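Local coordinates for shikimate dehydrogenase-like protein HI_0607 (Haemophilus influenzae, PDB 1NPY) that catalyses the NADP(+)-dependent oxidation of shikimate to 3-dehydroshikimate in vitro, with much lower activity than classical AroE enzymes, suggesting that shikimate may not be its biological substrate, at residues Pro72-Ile77 and Leu97-Thr102; Ser86-Val91 and Val244-Leu249; Asn119-Val124 and Gln175-Val180; Leu146-Arg151 and Tyr163-Ile168. One frame throughout, in Å; residues are numbered along the deposited sequence.

Contact 1 (Pro72-Ile77 and Leu97-Thr102)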
# COMPACT_ATOMS: atom_id res chain seq x y z
N PRO A 72 10.26 -11.85 -13.05
CA PRO A 72 11.15 -12.83 -13.69
C PRO A 72 12.64 -12.59 -13.46
O PRO A 72 13.47 -13.48 -13.62
CB PRO A 72 10.80 -12.68 -15.17
CG PRO A 72 9.38 -12.28 -15.18
CD PRO A 72 9.32 -11.28 -14.03
N PHE A 73 12.97 -11.38 -13.03
CA PHE A 73 14.36 -10.97 -12.91
C PHE A 73 14.88 -11.00 -11.48
O PHE A 73 16.02 -10.60 -11.22
CB PHE A 73 14.53 -9.60 -13.58
CG PHE A 73 14.07 -9.62 -15.01
CD1 PHE A 73 14.70 -10.47 -15.91
CD2 PHE A 73 12.91 -8.96 -15.38
CE1 PHE A 73 14.20 -10.62 -17.18
CE2 PHE A 73 12.44 -9.06 -16.67
CZ PHE A 73 13.09 -9.91 -17.56
N LEU A 74 14.03 -11.40 -10.54
CA LEU A 74 14.38 -11.42 -9.13
C LEU A 74 14.74 -12.83 -8.70
O LEU A 74 14.36 -13.83 -9.31
CB LEU A 74 13.23 -10.90 -8.27
CG LEU A 74 12.70 -9.57 -8.81
CD1 LEU A 74 11.51 -9.14 -7.99
CD2 LEU A 74 13.79 -8.54 -8.80
N ASP A 75 15.48 -12.89 -7.61
CA ASP A 75 16.00 -14.17 -7.13
C ASP A 75 15.11 -14.91 -6.14
O ASP A 75 15.12 -16.15 -6.08
CB ASP A 75 17.41 -13.97 -6.58
CG ASP A 75 18.36 -13.46 -7.62
OD1 ASP A 75 18.54 -14.18 -8.63
OD2 ASP A 75 18.91 -12.35 -7.55
N GLU A 76 14.35 -14.19 -5.33
CA GLU A 76 13.55 -14.83 -4.28
C GLU A 76 12.35 -13.97 -3.93
O GLU A 76 12.52 -12.83 -3.51
CB GLU A 76 14.44 -14.97 -3.06
CG GLU A 76 13.84 -15.77 -1.91
CD GLU A 76 14.83 -15.89 -0.78
OE1 GLU A 76 14.97 -14.93 0.00
OE2 GLU A 76 15.53 -16.93 -0.70
N ILE A 77 11.17 -14.51 -4.15
CA ILE A 77 9.92 -13.78 -3.91
C ILE A 77 9.45 -14.20 -2.52
O ILE A 77 9.12 -15.36 -2.27
CB ILE A 77 8.85 -14.13 -4.96
CG1 ILE A 77 9.39 -14.03 -6.38
CG2 ILE A 77 7.62 -13.25 -4.79
CD1 ILE A 77 9.69 -12.65 -6.86
N LEU A 97 18.62 -10.70 -5.22
CA LEU A 97 17.49 -9.79 -5.12
C LEU A 97 16.26 -10.46 -4.52
O LEU A 97 15.61 -11.30 -5.16
CB LEU A 97 17.12 -9.22 -6.49
CG LEU A 97 18.23 -8.53 -7.29
CD1 LEU A 97 17.78 -7.85 -8.57
CD2 LEU A 97 18.94 -7.51 -6.42
N ARG A 98 15.88 -9.98 -3.34
CA ARG A 98 14.75 -10.49 -2.60
C ARG A 98 13.60 -9.49 -2.75
O ARG A 98 13.81 -8.27 -2.76
CB ARG A 98 15.07 -10.68 -1.12
CG ARG A 98 16.24 -11.61 -0.80
CD ARG A 98 16.34 -11.95 0.68
NE ARG A 98 17.14 -13.16 0.94
CZ ARG A 98 18.43 -13.19 1.24
NH1 ARG A 98 19.13 -12.08 1.32
NH2 ARG A 98 19.05 -14.34 1.48
N ALA A 99 12.41 -10.03 -2.98
CA ALA A 99 11.23 -9.26 -3.36
C ALA A 99 10.18 -9.35 -2.26
O ALA A 99 9.88 -10.45 -1.81
CB ALA A 99 10.63 -9.83 -4.64
N TYR A 100 9.56 -8.21 -1.95
CA TYR A 100 8.52 -8.07 -0.93
C TYR A 100 7.37 -7.21 -1.45
O TYR A 100 7.46 -6.55 -2.48
CB TYR A 100 9.08 -7.37 0.32
CG TYR A 100 10.28 -8.06 0.93
CD1 TYR A 100 10.15 -8.95 1.98
CD2 TYR A 100 11.55 -7.83 0.42
CE1 TYR A 100 11.28 -9.59 2.50
CE2 TYR A 100 12.68 -8.43 0.95
CZ TYR A 100 12.54 -9.31 2.00
OH TYR A 100 13.66 -9.94 2.50
N ASN A 101 6.26 -7.26 -0.73
CA ASN A 101 5.19 -6.31 -0.98
C ASN A 101 4.80 -5.63 0.32
O ASN A 101 4.04 -6.17 1.11
CB ASN A 101 4.00 -6.92 -1.71
CG ASN A 101 3.07 -5.84 -2.22
OD1 ASN A 101 2.61 -5.04 -1.41
ND2 ASN A 101 2.89 -5.74 -3.53
N THR A 102 5.29 -4.41 0.50
CA THR A 102 5.03 -3.66 1.72
C THR A 102 3.66 -3.01 1.78
O THR A 102 3.23 -2.60 2.86
CB THR A 102 6.10 -2.62 2.05
OG1 THR A 102 6.21 -1.66 0.99
CG2 THR A 102 7.46 -3.23 2.26
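Asp75, Glu76 and Ile77 run parallel to Leu97, Arg98 and Ala99 and add the short outermost strand 76-77 to the mixed sheet. Three backbone bonds join them. Leu97 O receives both Asp75 N (2.9 Å) and Glu76 N, the second longer and tilted from the carbonyl plane; two residues further on, Ala99 N gives a 2.9 Å bond to Glu76 O. The Asp75 carboxylate prolongs this pattern backwards. Its CG stands beside its own backbone N (chi1 -61°), and OD2 takes the Leu97 N-H almost straight (175°) on the anti lone pair, at 2.9 Å. OD2 also forms a salt bridge with Arg53. On one face Glu76 and Arg98 lie side by side, pointing the same way. Glu76 OE1 meets Arg98 NE at 3.0 Å in a salt bridge, close to the guanidinium plane although the two flat groups are turned 45° apart. The other face is apolar: Ala99 CB is touched by Leu74 CD1 at 3.5 Å and by Ile77 CD1 at 3.7 Å, and Leu74 CD2 reaches Leu97 CD1. Glu76 OE1 also bonds His78, and Arg98 NH1 bridges to Asp93, so each charged group has a second partner, consistent with a polar, partly exposed face. The edge strand is thus held by backbone pairing and an aspartate accepting the Leu97 N-H at its start, with ion pairs on one side and methyl packing on the other.

Contact 2 (Ser86-Val91 and Val244-Leu249)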
# COMPACT_ATOMS: atom_id res chain seq x y z
N SER A 86 2.66 -9.86 -6.75
CA SER A 86 3.00 -8.50 -7.15
C SER A 86 4.08 -8.00 -6.21
O SER A 86 3.93 -8.16 -5.00
CB SER A 86 1.78 -7.58 -6.97
OG SER A 86 1.97 -6.31 -7.57
N VAL A 87 5.11 -7.33 -6.73
CA VAL A 87 6.26 -6.84 -5.98
C VAL A 87 6.28 -5.32 -5.96
O VAL A 87 6.12 -4.69 -7.01
CB VAL A 87 7.56 -7.33 -6.64
CG1 VAL A 87 8.80 -6.71 -6.02
CG2 VAL A 87 7.66 -8.85 -6.48
N ASN A 88 6.49 -4.72 -4.79
CA ASN A 88 6.69 -3.28 -4.71
C ASN A 88 8.02 -2.90 -4.06
O ASN A 88 8.36 -1.73 -3.90
CB ASN A 88 5.50 -2.58 -4.05
CG ASN A 88 5.64 -2.51 -2.54
OD1 ASN A 88 6.25 -3.42 -1.97
ND2 ASN A 88 5.13 -1.44 -1.90
N THR A 89 8.82 -3.90 -3.72
CA THR A 89 10.08 -3.67 -3.00
C THR A 89 11.12 -4.72 -3.35
O THR A 89 10.80 -5.90 -3.28
CB THR A 89 9.88 -3.81 -1.48
OG1 THR A 89 8.84 -2.91 -1.09
CG2 THR A 89 11.11 -3.36 -0.75
N ILE A 90 12.33 -4.30 -3.73
CA ILE A 90 13.44 -5.21 -3.95
C ILE A 90 14.58 -4.82 -3.03
O ILE A 90 14.94 -3.64 -2.94
CB ILE A 90 13.90 -5.12 -5.43
CG1 ILE A 90 12.76 -5.42 -6.39
CG2 ILE A 90 15.08 -6.03 -5.67
CD1 ILE A 90 12.98 -4.89 -7.77
N VAL A 91 15.18 -5.81 -2.36
CA VAL A 91 16.35 -5.61 -1.53
C VAL A 91 17.46 -6.47 -2.12
O VAL A 91 17.31 -7.68 -2.32
CB VAL A 91 16.13 -6.03 -0.07
CG1 VAL A 91 17.36 -5.68 0.78
CG2 VAL A 91 14.87 -5.40 0.50
N VAL A 244 7.98 3.19 5.32
CA VAL A 244 8.74 2.81 6.53
C VAL A 244 9.24 1.38 6.45
O VAL A 244 10.38 1.11 6.82
CB VAL A 244 7.91 3.08 7.80
CG1 VAL A 244 8.58 2.46 9.01
CG2 VAL A 244 7.77 4.59 7.99
N GLU A 245 8.40 0.45 6.01
CA GLU A 245 8.78 -0.95 5.94
C GLU A 245 9.91 -1.14 4.91
O GLU A 245 10.85 -1.92 5.12
CB GLU A 245 7.59 -1.87 5.64
CG GLU A 245 6.53 -1.85 6.74
CD GLU A 245 6.90 -2.68 7.95
OE1 GLU A 245 7.59 -3.70 7.75
OE2 GLU A 245 6.49 -2.34 9.09
N GLN A 246 9.82 -0.43 3.79
CA GLN A 246 10.93 -0.41 2.82
C GLN A 246 12.19 0.13 3.47
O GLN A 246 13.27 -0.45 3.34
CB GLN A 246 10.60 0.40 1.58
CG GLN A 246 9.46 -0.20 0.79
CD GLN A 246 8.98 0.68 -0.33
OE1 GLN A 246 8.99 1.91 -0.20
NE2 GLN A 246 8.55 0.08 -1.44
N PHE A 247 12.06 1.24 4.18
CA PHE A 247 13.22 1.88 4.78
C PHE A 247 13.94 0.91 5.71
O PHE A 247 15.19 0.79 5.69
CB PHE A 247 12.79 3.13 5.52
CG PHE A 247 13.92 3.92 6.09
CD1 PHE A 247 14.37 5.05 5.43
CD2 PHE A 247 14.50 3.57 7.30
CE1 PHE A 247 15.41 5.80 5.93
CE2 PHE A 247 15.57 4.33 7.80
CZ PHE A 247 15.99 5.46 7.15
N GLU A 248 13.15 0.19 6.50
CA GLU A 248 13.68 -0.76 7.46
C GLU A 248 14.32 -1.95 6.74
O GLU A 248 15.38 -2.44 7.14
CB GLU A 248 12.61 -1.25 8.44
CG GLU A 248 13.19 -2.09 9.57
CD GLU A 248 12.11 -2.54 10.54
OE1 GLU A 248 12.31 -3.49 11.34
OE2 GLU A 248 11.03 -1.92 10.51
N LEU A 249 13.73 -2.40 5.65
CA LEU A 249 14.35 -3.47 4.87
C LEU A 249 15.72 -3.05 4.32
O LEU A 249 16.67 -3.83 4.29
CB LEU A 249 13.42 -3.91 3.75
CG LEU A 249 12.27 -4.80 4.20
CD1 LEU A 249 11.19 -4.89 3.15
CD2 LEU A 249 12.72 -6.21 4.57
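Gln246 reaches from helix 244-249 to Thr89 at the start of strand 89-91, and its side-chain amide carries the polar part of the contact. CG lies beside the backbone N, and the chain runs out extended, CD anti to CA (chi2 172°), toward the strand. There NE2 gives a hydrogen bond to Thr89 OG1, 3.0 Å long and 163° at the hydrogen, with the hydroxyl oxygen in the amide plane. The two side chains cross obliquely, and Gln246 CG also passes Thr89 OG1 at 3.4 Å. The hydroxyl in turn donates a hydrogen bond to Asn88 OD1 at 2.8 Å, from above the plane of that amide. Gln246 NE2, Thr89 OG1 and Asn88 OD1 therefore form a chain of two hydrogen bonds running from amide to hydroxyl to amide oxygen, in a buried setting. Asn88 OD1 also accepts from Thr102 N, at the start of helix 102-113. The amides of Asn88 and Gln246 are inclined by 31°, with Asn88 ND2 and Gln246 NE2 3.8 Å apart. One helical turn on, the contact becomes apolar. Val91 and Leu249 cross at about a right angle, Val91 CG2 resting on Leu249 CB at 3.9 Å, while Leu249 CD1 approaches Thr89 CG2. The axes of strand 89-91 and helix 244-249 run almost parallel, 9.4 Å apart. Asn88 and Thr89 together face Tyr100 as a classic beta bulge. The arrangement packs helix 235-251, from near the C-terminal end of the chain, against the sheet of the substrate-binding domain, and Asn88 lies close to Lys67 and Asp103, the inferred catalytic and substrate-binding residues.

Contact 3 (Asn119-Val124 and Gln175-Val180)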
# COMPACT_ATOMS: atom_id res chain seq x y z
N ASN A 119 -13.83 -11.59 13.59
CA ASN A 119 -15.19 -12.09 13.49
C ASN A 119 -16.15 -11.10 12.85
O ASN A 119 -17.32 -11.40 12.59
CB ASN A 119 -15.69 -12.46 14.88
CG ASN A 119 -14.92 -13.63 15.45
OD1 ASN A 119 -14.72 -14.62 14.75
ND2 ASN A 119 -14.47 -13.52 16.69
N ALA A 120 -15.68 -9.88 12.62
CA ALA A 120 -16.51 -8.83 12.03
C ALA A 120 -16.71 -9.05 10.54
O ALA A 120 -15.83 -9.58 9.86
CB ALA A 120 -15.86 -7.49 12.28
N LYS A 121 -17.83 -8.55 10.03
CA LYS A 121 -18.17 -8.60 8.61
C LYS A 121 -17.51 -7.43 7.89
O LYS A 121 -17.60 -6.28 8.34
CB LYS A 121 -19.69 -8.54 8.43
CG LYS A 121 -20.43 -9.82 8.81
CD LYS A 121 -21.92 -9.59 8.98
CE LYS A 121 -22.55 -9.11 7.69
NZ LYS A 121 -24.05 -9.13 7.68
N VAL A 122 -16.76 -7.76 6.84
CA VAL A 122 -16.03 -6.77 6.04
C VAL A 122 -16.66 -6.65 4.64
O VAL A 122 -17.01 -7.65 4.04
CB VAL A 122 -14.56 -7.20 5.85
CG1 VAL A 122 -13.77 -6.14 5.09
CG2 VAL A 122 -13.95 -7.45 7.23
N ILE A 123 -16.78 -5.43 4.12
CA ILE A 123 -17.04 -5.22 2.70
C ILE A 123 -15.95 -4.35 2.10
O ILE A 123 -15.65 -3.28 2.64
CB ILE A 123 -18.44 -4.59 2.44
CG1 ILE A 123 -19.54 -5.55 2.90
CG2 ILE A 123 -18.59 -4.21 0.97
CD1 ILE A 123 -20.93 -4.96 2.61
N VAL A 124 -15.31 -4.85 1.05
CA VAL A 124 -14.34 -4.11 0.26
C VAL A 124 -15.01 -3.59 -1.02
O VAL A 124 -15.56 -4.37 -1.79
CB VAL A 124 -13.13 -5.00 -0.12
CG1 VAL A 124 -12.18 -4.24 -1.02
CG2 VAL A 124 -12.38 -5.50 1.11
N GLN A 175 -25.34 -5.86 5.49
CA GLN A 175 -24.80 -5.13 6.63
C GLN A 175 -23.32 -5.51 6.72
O GLN A 175 -22.90 -6.55 6.22
CB GLN A 175 -25.56 -5.46 7.92
CG GLN A 175 -25.02 -6.61 8.77
CD GLN A 175 -24.42 -6.12 10.08
OE1 GLN A 175 -25.16 -5.68 10.96
NE2 GLN A 175 -23.09 -6.17 10.20
N ALA A 176 -22.54 -4.64 7.36
CA ALA A 176 -21.11 -4.88 7.54
C ALA A 176 -20.55 -3.98 8.65
O ALA A 176 -21.05 -2.89 8.89
CB ALA A 176 -20.38 -4.64 6.23
N ASP A 177 -19.54 -4.48 9.35
CA ASP A 177 -18.90 -3.76 10.43
C ASP A 177 -17.71 -2.92 10.01
O ASP A 177 -17.40 -1.90 10.62
CB ASP A 177 -18.42 -4.79 11.45
CG ASP A 177 -19.56 -5.66 11.90
OD1 ASP A 177 -20.53 -5.06 12.41
OD2 ASP A 177 -19.59 -6.90 11.76
N ILE A 178 -17.00 -3.39 8.98
CA ILE A 178 -15.79 -2.78 8.47
C ILE A 178 -16.00 -2.50 6.99
O ILE A 178 -16.18 -3.42 6.18
CB ILE A 178 -14.56 -3.68 8.71
CG1 ILE A 178 -14.34 -3.93 10.20
CG2 ILE A 178 -13.31 -3.07 8.14
CD1 ILE A 178 -13.30 -5.02 10.53
N LEU A 179 -15.96 -1.22 6.63
CA LEU A 179 -16.07 -0.79 5.25
C LEU A 179 -14.73 -0.31 4.72
O LEU A 179 -14.09 0.55 5.33
CB LEU A 179 -17.07 0.36 5.13
CG LEU A 179 -18.39 0.06 5.83
CD1 LEU A 179 -19.26 1.30 5.69
CD2 LEU A 179 -19.11 -1.12 5.20
N VAL A 180 -14.27 -0.92 3.63
CA VAL A 180 -12.97 -0.55 3.07
C VAL A 180 -13.18 -0.04 1.65
O VAL A 180 -13.76 -0.72 0.80
CB VAL A 180 -11.97 -1.74 3.02
CG1 VAL A 180 -10.59 -1.26 2.68
CG2 VAL A 180 -11.97 -2.56 4.28
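Val122 and Val124 meet Ile178 and Val180 on one face of two parallel strands. Val122 stands at the middle: its CG1 touches Val180 CG2 and its CG2 touches Ile178 CB, both at 4.1 Å, the side chains crossing obliquely. Ile178 CD1 carries the patch on to Ala120 CB at 4.0 Å. On the other face Ile123 CG1, beside its backbone N (chi1 -64°), packs closely on Ala176 CB at 3.6 Å, with Leu179 CD2 more loosely against Ile123 CB. Between the faces Ile123 bonds twice, its N to Ile178 O and its O to Val180 N, each 2.9 Å and nearly straight. Toward the strand entrance Lys121 O accepts two donors, Ile178 N and Asp177 N, the latter at 2.8 Å and tilted 28° from the carbonyl plane. Asp177 completes this edge: its OD2 takes Lys121 N at 3.0 Å through the anti lone pair, so that main chain and side chain of one residue hold both the backbone N-H and the backbone C=O of Lys121. Outermost, the lysine chain, bent at chi3, crosses Gln175 at about a right angle. Strand 122-125 also pairs with strand 146-149 on its other side. Helix 131-140 covers Val124 and Val180 through Val134, while Phe202 of helix 200-205 lies against Ile123, Ala176 and Leu179, so the paired strands lie between helix 131-140 and helix 200-205.

Contact 4 (Leu146-Arg151 and Tyr163-Ile168)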
# COMPACT_ATOMS: atom_id res chain seq x y z
N LEU A 146 -16.04 -11.72 4.51
CA LEU A 146 -15.68 -10.59 3.65
C LEU A 146 -16.36 -10.71 2.30
O LEU A 146 -16.47 -11.79 1.71
CB LEU A 146 -14.16 -10.49 3.51
CG LEU A 146 -13.59 -9.27 2.78
CD1 LEU A 146 -12.19 -8.97 3.32
CD2 LEU A 146 -13.52 -9.39 1.26
N LYS A 147 -16.88 -9.59 1.81
CA LYS A 147 -17.52 -9.57 0.51
C LYS A 147 -16.83 -8.48 -0.31
O LYS A 147 -16.48 -7.42 0.22
CB LYS A 147 -19.02 -9.29 0.64
CG LYS A 147 -19.75 -10.32 1.47
CD LYS A 147 -21.22 -9.95 1.65
CE LYS A 147 -21.91 -10.81 2.70
NZ LYS A 147 -23.27 -10.31 3.03
N ILE A 148 -16.68 -8.73 -1.61
CA ILE A 148 -16.09 -7.77 -2.53
C ILE A 148 -17.25 -7.19 -3.32
O ILE A 148 -17.98 -7.93 -3.98
CB ILE A 148 -15.04 -8.44 -3.43
CG1 ILE A 148 -13.76 -8.74 -2.63
CG2 ILE A 148 -14.63 -7.47 -4.56
CD1 ILE A 148 -13.52 -10.17 -2.29
N TYR A 149 -17.45 -5.89 -3.16
CA TYR A 149 -18.42 -5.10 -3.90
C TYR A 149 -17.72 -4.31 -5.00
O TYR A 149 -16.88 -3.46 -4.74
CB TYR A 149 -19.07 -4.12 -2.90
CG TYR A 149 -19.96 -3.05 -3.48
CD1 TYR A 149 -20.85 -3.33 -4.51
CD2 TYR A 149 -19.93 -1.76 -2.96
CE1 TYR A 149 -21.67 -2.34 -5.03
CE2 TYR A 149 -20.74 -0.76 -3.47
CZ TYR A 149 -21.60 -1.05 -4.50
OH TYR A 149 -22.43 -0.08 -5.01
N ALA A 150 -18.01 -4.61 -6.26
CA ALA A 150 -17.25 -3.94 -7.30
C ALA A 150 -18.05 -3.92 -8.59
O ALA A 150 -18.86 -4.81 -8.83
CB ALA A 150 -15.93 -4.63 -7.57
N ARG A 151 -17.80 -2.88 -9.38
CA ARG A 151 -18.48 -2.76 -10.66
C ARG A 151 -17.90 -3.66 -11.75
O ARG A 151 -18.64 -4.04 -12.66
CB ARG A 151 -18.56 -1.29 -11.07
CG ARG A 151 -17.23 -0.64 -11.35
CD ARG A 151 -17.36 0.81 -11.78
NE ARG A 151 -16.06 1.47 -11.76
CZ ARG A 151 -15.12 1.32 -12.68
NH1 ARG A 151 -15.32 0.57 -13.75
NH2 ARG A 151 -13.97 1.98 -12.54
N TYR A 163 -9.56 -15.81 -3.10
CA TYR A 163 -9.41 -15.75 -1.65
C TYR A 163 -10.54 -16.41 -0.85
O TYR A 163 -10.54 -16.32 0.37
CB TYR A 163 -9.15 -14.31 -1.20
CG TYR A 163 -7.85 -13.80 -1.77
CD1 TYR A 163 -6.64 -14.17 -1.21
CD2 TYR A 163 -7.83 -13.03 -2.90
CE1 TYR A 163 -5.44 -13.74 -1.74
CE2 TYR A 163 -6.64 -12.59 -3.45
CZ TYR A 163 -5.45 -12.95 -2.86
OH TYR A 163 -4.27 -12.51 -3.41
N GLY A 164 -11.44 -17.14 -1.49
CA GLY A 164 -12.50 -17.84 -0.76
C GLY A 164 -13.53 -16.96 -0.09
O GLY A 164 -14.04 -17.26 0.99
N TYR A 165 -13.83 -15.84 -0.73
CA TYR A 165 -14.83 -14.90 -0.27
C TYR A 165 -16.00 -14.83 -1.23
O TYR A 165 -16.09 -15.61 -2.17
CB TYR A 165 -14.12 -13.55 -0.14
CG TYR A 165 -13.19 -13.42 1.03
CD1 TYR A 165 -13.52 -13.92 2.30
CD2 TYR A 165 -11.99 -12.73 0.89
CE1 TYR A 165 -12.67 -13.72 3.38
CE2 TYR A 165 -11.15 -12.52 1.96
CZ TYR A 165 -11.47 -13.03 3.19
OH TYR A 165 -10.63 -12.73 4.23
N ALA A 166 -16.91 -13.88 -1.04
CA ALA A 166 -18.04 -13.74 -1.95
C ALA A 166 -18.00 -12.39 -2.65
O ALA A 166 -17.45 -11.42 -2.12
CB ALA A 166 -19.34 -13.94 -1.18
N TYR A 167 -18.61 -12.36 -3.83
CA TYR A 167 -18.77 -11.17 -4.64
C TYR A 167 -20.21 -10.70 -4.62
O TYR A 167 -21.13 -11.53 -4.73
CB TYR A 167 -18.34 -11.43 -6.09
CG TYR A 167 -18.71 -10.32 -7.02
CD1 TYR A 167 -17.97 -9.14 -7.06
CD2 TYR A 167 -19.84 -10.42 -7.83
CE1 TYR A 167 -18.33 -8.11 -7.88
CE2 TYR A 167 -20.21 -9.38 -8.65
CZ TYR A 167 -19.45 -8.24 -8.67
OH TYR A 167 -19.81 -7.19 -9.49
N ILE A 168 -20.40 -9.39 -4.53
CA ILE A 168 -21.71 -8.76 -4.67
C ILE A 168 -21.66 -7.60 -5.65
O ILE A 168 -20.71 -6.81 -5.69
CB ILE A 168 -22.28 -8.30 -3.30
CG1 ILE A 168 -21.33 -7.30 -2.61
CG2 ILE A 168 -22.54 -9.52 -2.45
CD1 ILE A 168 -21.85 -6.79 -1.26
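Leu146 covers one face of the Tyr165 ring, its CB over the ring centre in a CH-pi contact, 3.6 Å from the centroid and 11° off the normal. Leu146 CG is anti to the backbone N (chi1 -173°), which carries the branch onward across the same ring, where Leu146 CD2 touches Tyr165 CD2 at 3.7 Å and Leu146 CD1 lies near Tyr165 CE2. The opposite ring face has Tyr163 O toward its rim, and the hydroxyl bonds Phe143 O, so the ring has a neighbour over each face, and its hydroxyl is tied by a hydrogen bond. Ile148 CD1 crosses to Tyr165 CB. Tyr167 lies farther along the same face of the sheet as Ile148. Tyr167 CD1 passes Ile148 O at 3.3 Å before the hydroxyl comes within 2.6 Å of Ala150 O, at the ring edge. Asn169 OD1 is another acceptor for that hydroxyl. On the other face Ile168 holds CG1 in the crowded position between N and carbonyl carbon (chi1 59°), where it meets Tyr149 CB at 3.9 Å; Ile168 O sits at the edge of the Tyr149 ring, in plane. Parallel backbone bonds join the strands: Ile148 N to Ala166 O (2.8 Å), Ile168 N to Ile148 O (2.9 Å), and a weak one from Ala166 N to Leu146 O. Helix 153-163, ended by a Schellman motif at Gly164, connects the two strands as a beta-alpha-beta crossover. This is the build of a Rossmann-type nucleotide-binding domain, and Ala150 touches Ser127, which by similarity binds NADP(+).

Overall arrangement
Contacts 1 and 2 belong to the mixed sheet of the substrate-binding part, contacts 3 and 4 to the parallel sheet of the probable NADP(+)-binding domain; the two pairs are about 28 to 32 Å apart between centres. Within each pair neighbouring strands couple the contacts: Arg98 O meets Val91 N, and Val124 pairs with Lys147 and Tyr149. Contacts 2 and 3 are buried, contacts 1 and 4 partly buried at sheet edges. Chemistry follows place: ion pairs in contact 1, neutral amide-hydroxyl hydrogen bonds in contact 2, aliphatic packing in contact 3, tyrosines in contact 4. Contacts 1 and 3 share one device, an aspartate OD2 taking a strand's backbone N-H. Contact 2 alone sets helix against strand.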